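Putative cytoplasmic protein (Salmonella typhimurium, PDB 2GK3) is of unknown function but assembles into hexamers and belongs to a family of putative glutamine amidotransferases with a class I glutaminase-like fold. Local coordinates at residues E[159-164]-E[203-208]; E[199-204]-E[210-215]. One frame throughout, in Å; residues are numbered along the deposited sequence.

Contact 1: E[159-164]-E[203-208]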
ATOM      1  N   VAL E 159     -17.070  18.857   7.852  1.00 28.01           N
ATOM      2  CA  VAL E 159     -18.502  18.705   7.876  1.00 27.83           C
ATOM      3  C   VAL E 159     -18.868  18.219   6.487  1.00 28.16           C
ATOM      4  O   VAL E 159     -18.680  18.924   5.496  1.00 28.19           O
ATOM      5  CB  VAL E 159     -19.212  20.032   8.249  1.00 28.44           C
ATOM      6  CG1 VAL E 159     -20.761  19.902   8.080  1.00 26.46           C
ATOM      7  CG2 VAL E 159     -18.829  20.447   9.693  1.00 27.12           C
ATOM      8  N   GLU E 160     -19.332  16.980   6.407  1.00 28.89           N
ATOM      9  CA  GLU E 160     -19.764  16.408   5.114  1.00 29.25           C
ATOM     10  C   GLU E 160     -21.270  16.655   4.917  1.00 29.57           C
ATOM     11  O   GLU E 160     -22.094  16.296   5.780  1.00 28.76           O
ATOM     12  CB  GLU E 160     -19.459  14.910   5.040  1.00 28.54           C
ATOM     13  CG  GLU E 160     -17.982  14.552   5.246  1.00 28.94           C
ATOM     14  CD  GLU E 160     -17.094  14.896   4.038  1.00 30.06           C
ATOM     15  OE1 GLU E 160     -17.590  15.483   3.046  1.00 26.64           O
ATOM     16  OE2 GLU E 160     -15.888  14.568   4.088  1.00 31.84           O
ATOM     17  N   LYS E 161     -21.597  17.283   3.791  1.00 29.58           N
ATOM     18  CA  LYS E 161     -22.975  17.540   3.384  1.00 30.10           C
ATOM     19  C   LYS E 161     -23.261  17.014   1.959  1.00 30.01           C
ATOM     20  O   LYS E 161     -23.432  17.809   1.037  1.00 30.17           O
ATOM     21  CB  LYS E 161     -23.256  19.044   3.452  1.00 30.12           C
ATOM     22  CG  LYS E 161     -23.178  19.627   4.864  1.00 30.91           C
ATOM     23  CD  LYS E 161     -24.513  19.499   5.580  1.00 32.62           C
ATOM     24  CE  LYS E 161     -24.404  19.744   7.081  1.00 33.80           C
ATOM     25  NZ  LYS E 161     -25.689  19.286   7.766  1.00 34.47           N
ATOM     26  N   PRO E 162     -23.335  15.673   1.777  1.00 30.57           N
ATOM     27  CA  PRO E 162     -23.644  15.116   0.453  1.00 31.56           C
ATOM     28  C   PRO E 162     -24.901  15.686  -0.211  1.00 32.98           C
ATOM     29  O   PRO E 162     -24.959  15.732  -1.446  1.00 33.95           O
ATOM     30  CB  PRO E 162     -23.833  13.624   0.723  1.00 31.34           C
ATOM     31  CG  PRO E 162     -23.906  13.488   2.217  1.00 30.27           C
ATOM     32  CD  PRO E 162     -23.149  14.608   2.779  1.00 29.72           C
ATOM     33  N   GLU E 163     -25.879  16.121   0.588  1.00 34.39           N
ATOM     34  CA  GLU E 163     -27.143  16.698   0.080  1.00 35.70           C
ATOM     35  C   GLU E 163     -26.939  18.127  -0.354  1.00 36.13           C
ATOM     36  O   GLU E 163     -27.804  18.705  -1.029  1.00 36.74           O
ATOM     37  CB  GLU E 163     -28.236  16.737   1.151  1.00 35.93           C
ATOM     38  CG  GLU E 163     -27.974  15.921   2.380  1.00 39.11           C
ATOM     39  CD  GLU E 163     -27.093  16.625   3.416  1.00 40.32           C
ATOM     40  OE1 GLU E 163     -27.584  17.552   4.101  1.00 41.15           O
ATOM     41  OE2 GLU E 163     -25.929  16.193   3.584  1.00 38.72           O
ATOM     42  N   GLY E 164     -25.822  18.714   0.072  1.00 36.33           N
ATOM     43  CA  GLY E 164     -25.516  20.103  -0.234  1.00 36.65           C
ATOM     44  C   GLY E 164     -26.151  21.101   0.707  1.00 37.29           C
ATOM     45  O   GLY E 164     -27.245  20.902   1.199  1.00 37.04           O
ATOM     46  N   THR E 203     -21.224  32.622   5.470  1.00 32.24           N
ATOM     47  CA  THR E 203     -21.380  31.480   6.366  1.00 32.33           C
ATOM     48  C   THR E 203     -21.942  30.302   5.592  1.00 32.10           C
ATOM     49  O   THR E 203     -22.449  30.441   4.480  1.00 31.54           O
ATOM     50  CB  THR E 203     -22.353  31.777   7.516  1.00 32.28           C
ATOM     51  OG1 THR E 203     -23.611  32.136   6.944  1.00 34.94           O
ATOM     52  CG2 THR E 203     -21.852  32.929   8.424  1.00 31.49           C
ATOM     53  N   ILE E 204     -21.868  29.138   6.215  1.00 31.84           N
ATOM     54  CA  ILE E 204     -22.335  27.917   5.624  1.00 31.85           C
ATOM     55  C   ILE E 204     -22.829  27.122   6.828  1.00 32.45           C
ATOM     56  O   ILE E 204     -22.080  26.967   7.788  1.00 32.86           O
ATOM     57  CB  ILE E 204     -21.146  27.228   4.862  1.00 31.96           C
ATOM     58  CG1 ILE E 204     -21.612  26.043   4.010  1.00 31.45           C
ATOM     59  CG2 ILE E 204     -19.968  26.872   5.810  1.00 29.82           C
ATOM     60  CD1 ILE E 204     -20.500  25.468   3.101  1.00 31.87           C
ATOM     61  N   ASN E 205     -24.095  26.698   6.828  1.00 33.31           N
ATOM     62  CA  ASN E 205     -24.661  25.928   7.965  1.00 34.47           C
ATOM     63  C   ASN E 205     -24.466  26.695   9.278  1.00 34.82           C
ATOM     64  O   ASN E 205     -24.238  26.118  10.347  1.00 35.22           O
ATOM     65  CB  ASN E 205     -24.003  24.545   8.025  1.00 34.72           C
ATOM     66  CG  ASN E 205     -24.712  23.577   8.960  1.00 36.66           C
ATOM     67  OD1 ASN E 205     -25.937  23.641   9.148  1.00 36.23           O
ATOM     68  ND2 ASN E 205     -23.935  22.642   9.539  1.00 36.68           N
ATOM     69  N   ASN E 206     -24.531  28.019   9.167  1.00 35.00           N
ATOM     70  CA  ASN E 206     -24.266  28.932  10.274  1.00 35.44           C
ATOM     71  C   ASN E 206     -22.816  28.930  10.806  1.00 35.11           C
ATOM     72  O   ASN E 206     -22.513  29.639  11.764  1.00 35.98           O
ATOM     73  CB  ASN E 206     -25.309  28.761  11.405  1.00 35.37           C
ATOM     74  CG  ASN E 206     -26.747  28.976  10.912  1.00 35.59           C
ATOM     75  OD1 ASN E 206     -27.070  30.003  10.312  1.00 35.07           O
ATOM     76  ND2 ASN E 206     -27.600  27.997  11.146  1.00 35.34           N
ATOM     77  N   ASP E 207     -21.923  28.162  10.185  1.00 33.89           N
ATOM     78  CA  ASP E 207     -20.494  28.228  10.546  1.00 32.82           C
ATOM     79  C   ASP E 207     -19.815  29.249   9.626  1.00 31.70           C
ATOM     80  O   ASP E 207     -20.329  29.543   8.554  1.00 31.42           O
ATOM     81  CB  ASP E 207     -19.807  26.873  10.395  1.00 32.61           C
ATOM     82  CG  ASP E 207     -20.148  25.898  11.508  1.00 33.30           C
ATOM     83  OD1 ASP E 207     -20.091  26.270  12.705  1.00 33.23           O
ATOM     84  OD2 ASP E 207     -20.439  24.728  11.172  1.00 35.39           O
ATOM     85  N   PRO E 208     -18.660  29.798  10.046  1.00 31.50           N
ATOM     86  CA  PRO E 208     -18.019  30.745   9.122  1.00 31.50           C
ATOM     87  C   PRO E 208     -17.598  30.044   7.820  1.00 31.78           C
ATOM     88  O   PRO E 208     -17.252  28.838   7.838  1.00 30.81           O
ATOM     89  CB  PRO E 208     -16.791  31.241   9.897  1.00 30.95           C
ATOM     90  CG  PRO E 208     -16.621  30.339  11.031  1.00 30.95           C
ATOM     91  CD  PRO E 208     -17.893  29.609  11.292  1.00 30.23           C
TER
HETATM   92  O   HOH W   1     -24.173  19.626  10.692  1.00 48.91           O

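Contact 2: E[199-204]-E[210-215]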
ATOM      1  N   ASP E 199     -13.276  39.310  10.604  1.00 34.48           N
ATOM      2  CA  ASP E 199     -14.502  39.697   9.935  1.00 34.86           C
ATOM      3  C   ASP E 199     -15.072  38.502   9.193  1.00 33.71           C
ATOM      4  O   ASP E 199     -14.491  38.063   8.193  1.00 34.13           O
ATOM      5  CB  ASP E 199     -14.252  40.859   8.949  1.00 35.31           C
ATOM      6  CG  ASP E 199     -13.571  42.071   9.605  1.00 39.85           C
ATOM      7  OD1 ASP E 199     -14.063  42.615  10.644  1.00 41.44           O
ATOM      8  OD2 ASP E 199     -12.517  42.497   9.069  1.00 44.44           O
ATOM      9  N   VAL E 200     -16.201  37.984   9.673  1.00 32.60           N
ATOM     10  CA  VAL E 200     -16.928  36.917   8.977  1.00 31.53           C
ATOM     11  C   VAL E 200     -17.850  37.492   7.889  1.00 31.87           C
ATOM     12  O   VAL E 200     -18.752  38.286   8.173  1.00 32.14           O
ATOM     13  CB  VAL E 200     -17.746  36.049   9.960  1.00 31.47           C
ATOM     14  CG1 VAL E 200     -18.591  35.015   9.213  1.00 30.14           C
ATOM     15  CG2 VAL E 200     -16.822  35.370  10.962  1.00 31.17           C
ATOM     16  N   VAL E 201     -17.637  37.083   6.642  1.00 31.71           N
ATOM     17  CA  VAL E 201     -18.372  37.675   5.523  1.00 31.41           C
ATOM     18  C   VAL E 201     -19.431  36.733   4.945  1.00 31.65           C
ATOM     19  O   VAL E 201     -20.505  37.170   4.537  1.00 31.80           O
ATOM     20  CB  VAL E 201     -17.376  38.169   4.434  1.00 31.51           C
ATOM     21  CG1 VAL E 201     -18.097  38.607   3.173  1.00 30.95           C
ATOM     22  CG2 VAL E 201     -16.506  39.297   4.991  1.00 29.98           C
ATOM     23  N   LEU E 202     -19.121  35.440   4.909  1.00 31.83           N
ATOM     24  CA  LEU E 202     -20.038  34.430   4.397  1.00 32.29           C
ATOM     25  C   LEU E 202     -20.086  33.297   5.397  1.00 32.47           C
ATOM     26  O   LEU E 202     -19.092  33.020   6.076  1.00 33.14           O
ATOM     27  CB  LEU E 202     -19.547  33.859   3.053  1.00 32.52           C
ATOM     28  CG  LEU E 202     -19.362  34.708   1.776  1.00 32.84           C
ATOM     29  CD1 LEU E 202     -18.980  33.796   0.606  1.00 30.18           C
ATOM     30  CD2 LEU E 202     -20.637  35.502   1.446  1.00 32.31           C
ATOM     31  N   THR E 203     -21.224  32.622   5.470  1.00 32.24           N
ATOM     32  CA  THR E 203     -21.380  31.480   6.366  1.00 32.33           C
ATOM     33  C   THR E 203     -21.942  30.302   5.592  1.00 32.10           C
ATOM     34  O   THR E 203     -22.449  30.441   4.480  1.00 31.54           O
ATOM     35  CB  THR E 203     -22.353  31.777   7.516  1.00 32.28           C
ATOM     36  OG1 THR E 203     -23.611  32.136   6.944  1.00 34.94           O
ATOM     37  CG2 THR E 203     -21.852  32.929   8.424  1.00 31.49           C
ATOM     38  N   ILE E 204     -21.868  29.138   6.215  1.00 31.84           N
ATOM     39  CA  ILE E 204     -22.335  27.917   5.624  1.00 31.85           C
ATOM     40  C   ILE E 204     -22.829  27.122   6.828  1.00 32.45           C
ATOM     41  O   ILE E 204     -22.080  26.967   7.788  1.00 32.86           O
ATOM     42  CB  ILE E 204     -21.146  27.228   4.862  1.00 31.96           C
ATOM     43  CG1 ILE E 204     -21.612  26.043   4.010  1.00 31.45           C
ATOM     44  CG2 ILE E 204     -19.968  26.872   5.810  1.00 29.82           C
ATOM     45  CD1 ILE E 204     -20.500  25.468   3.101  1.00 31.87           C
ATOM     46  N   LEU E 210     -16.316  32.465   4.794  1.00 31.43           N
ATOM     47  CA  LEU E 210     -15.292  33.409   4.352  1.00 30.88           C
ATOM     48  C   LEU E 210     -14.968  34.371   5.480  1.00 30.52           C
ATOM     49  O   LEU E 210     -15.855  35.056   5.973  1.00 30.13           O
ATOM     50  CB  LEU E 210     -15.744  34.160   3.089  1.00 30.56           C
ATOM     51  CG  LEU E 210     -14.740  35.096   2.408  1.00 30.99           C
ATOM     52  CD1 LEU E 210     -13.430  34.379   1.947  1.00 27.67           C
ATOM     53  CD2 LEU E 210     -15.413  35.821   1.245  1.00 30.81           C
ATOM     54  N   VAL E 211     -13.694  34.420   5.865  1.00 30.50           N
ATOM     55  CA  VAL E 211     -13.241  35.177   7.035  1.00 30.94           C
ATOM     56  C   VAL E 211     -11.978  35.973   6.697  1.00 31.28           C
ATOM     57  O   VAL E 211     -11.024  35.418   6.141  1.00 30.77           O
ATOM     58  CB  VAL E 211     -12.925  34.244   8.251  1.00 31.10           C
ATOM     59  CG1 VAL E 211     -12.444  35.061   9.468  1.00 30.60           C
ATOM     60  CG2 VAL E 211     -14.150  33.378   8.624  1.00 31.41           C
ATOM     61  N   PHE E 212     -11.985  37.262   7.051  1.00 30.98           N
ATOM     62  CA  PHE E 212     -10.838  38.156   6.821  1.00 31.31           C
ATOM     63  C   PHE E 212     -10.205  38.604   8.134  1.00 31.96           C
ATOM     64  O   PHE E 212     -10.898  38.899   9.103  1.00 32.37           O
ATOM     65  CB  PHE E 212     -11.246  39.379   5.963  1.00 30.29           C
ATOM     66  CG  PHE E 212     -11.643  39.019   4.553  1.00 29.25           C
ATOM     67  CD1 PHE E 212     -10.676  38.866   3.568  1.00 29.22           C
ATOM     68  CD2 PHE E 212     -12.978  38.788   4.224  1.00 28.36           C
ATOM     69  CE1 PHE E 212     -11.029  38.493   2.276  1.00 29.61           C
ATOM     70  CE2 PHE E 212     -13.342  38.432   2.941  1.00 27.42           C
ATOM     71  CZ  PHE E 212     -12.372  38.283   1.964  1.00 28.98           C
ATOM     72  N   GLY E 213      -8.886  38.651   8.175  1.00 32.69           N
ATOM     73  CA  GLY E 213      -8.217  39.212   9.336  1.00 33.76           C
ATOM     74  C   GLY E 213      -6.929  39.923   9.010  1.00 34.28           C
ATOM     75  O   GLY E 213      -6.640  40.217   7.844  1.00 34.79           O
ATOM     76  N   GLU E 214      -6.150  40.203  10.046  1.00 34.74           N
ATOM     77  CA  GLU E 214      -4.856  40.827   9.873  1.00 35.37           C
ATOM     78  C   GLU E 214      -3.877  40.140  10.786  1.00 35.10           C
ATOM     79  O   GLU E 214      -4.268  39.519  11.780  1.00 35.34           O
ATOM     80  CB  GLU E 214      -4.930  42.321  10.167  1.00 35.76           C
ATOM     81  CG  GLU E 214      -6.076  43.005   9.414  1.00 38.98           C
ATOM     82  CD  GLU E 214      -6.049  44.518   9.491  1.00 43.09           C
ATOM     83  OE1 GLU E 214      -4.972  45.081   9.784  1.00 44.32           O
ATOM     84  OE2 GLU E 214      -7.110  45.144   9.230  1.00 44.60           O
ATOM     85  N   TYR E 215      -2.609  40.217  10.421  1.00 34.49           N
ATOM     86  CA  TYR E 215      -1.537  39.690  11.230  1.00 34.05           C
ATOM     87  C   TYR E 215      -0.299  40.557  11.049  1.00 35.10           C
ATOM     88  O   TYR E 215       0.447  40.405  10.054  1.00 35.19           O
ATOM     89  CB  TYR E 215      -1.233  38.236  10.858  1.00 33.60           C
ATOM     90  CG  TYR E 215      -0.195  37.625  11.762  1.00 32.43           C
ATOM     91  CD1 TYR E 215      -0.514  37.260  13.064  1.00 32.33           C
ATOM     92  CD2 TYR E 215       1.105  37.445  11.333  1.00 30.94           C
ATOM     93  CE1 TYR E 215       0.432  36.722  13.907  1.00 32.66           C
ATOM     94  CE2 TYR E 215       2.051  36.902  12.161  1.00 32.14           C
ATOM     95  CZ  TYR E 215       1.708  36.552  13.448  1.00 32.51           C
ATOM     96  OH  TYR E 215       2.647  36.014  14.270  1.00 32.82           O
TER

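Contact 1: E[159-164]-E[203-208]
The side chains of Lys-161 and Asn-205 meet at about a right angle, the amide nitrogen ND2 of Asn-205 lying 3.8 Å from the methylene CE of Lys-161. Lys-161 has its CG beside the backbone N and bends again at chi2 (-87°); beyond that bend the chain runs extended and brings CE and NZ up to the amide. Asn-205 reaches across with CG anti to its own nitrogen (chi1 -168°). Of the apolar side chains, Val-159 comes nearest, its CG1 approaching Asn-205 ND2 at 4.4 Å, a loose touch.

The polar link between the segments is a water. It accepts a hydrogen bond from Asn-205 ND2 at 3.2 Å and a weak one from Lys-161 NZ at 3.3 Å. The main polar partner of the amide is Tyr-189 OH, on strand 185-194; that hydroxyl also bonds Asp-207 OD2, so it joins the side chains of the second and fourth residues of the turn.

Backbone bonds shape each segment separately. Gly-164 N reaches Lys-161 O at 2.7 Å in a type I turn, where a second subunit packs on Pro-162 and bonds Glu-163 through its Asn-106. Ile-204 and Asp-207 exchange two bonds, with Asn-205 and Asn-206 at positive phi between them: a two-residue type I' beta hairpin, whose first turn residue, Asn-205, is bonded to strand 185-194 and points its side chain at strand 158-161.

Contact 2: E[199-204]-E[210-215]
Asp-199 and Phe-212 form an antiparallel hydrogen-bonded pair joined by two nearly straight bonds. Asp-199 N reaches Phe-212 O at 2.8 Å and Phe-212 N reaches Asp-199 O at 2.9 Å. Val-200 and Val-211 follow as a non-hydrogen-bonded pair, and Val-211 CA adds a CH···O contact to Asp-199 O at 3.4 Å.

Beyond this pair the register slips by one residue. Val-201 and Leu-202 both face Leu-210, a classic beta bulge, and their two N-H groups converge on one carbonyl: Val-201 N is 2.8 Å from Leu-210 O, nearly along the C=O axis, whereas Leu-202 N makes a weak bond to it at 3.5 Å. Leu-210 N returns a bond to Leu-202 O at 3.1 Å, coming from well above the carbonyl plane.

Apolar contacts lie on both faces. Val-200 CG2 meets Val-211 CG2 on one. On the other, Leu-202 CB touches Leu-210 CB at 3.8 Å, and the CG2 methyl of Val-201 abuts the Phe-212 ring edge in its plane, 3.6 Å from CD2. Val-201 CG2 lies beside its backbone N, the branch that faces the ring. His-174 stacks on this ring and Phe-252 meets it edge-to-face.

The bulge thus brings Leu-202 to the same face as Val-201, Leu-210 and Phe-212, where plain alternation would have put it beside Val-200 and Val-211. The Leu-210 carbonyl holds Val-201 N firmly and Leu-202 N only weakly, while buried apolar groups gather on the Phe-212 face.

How the contacts relate
Both contacts belong to the hairpin of strands 199-204 and 207-215, and share Thr-203 and Ile-204. Contact 2 pairs its two arms around the bulge; contact 1 lies at its turn, where Asn-205 reaches toward strand 158-161. Their centres are 16 Å apart, yet they touch directly through Pro-208 CB and Val-200 CG1, at 4.2 Å. Strand 185-194 also spans them, Tyr-189 packing on the shared Ile-204 and Ala-194 on Val-200. Contact 1 includes a segment touched by a second subunit of the hexamer, whereas no other chain touches contact 2. Neither contact includes an identified active-site residue or ligand.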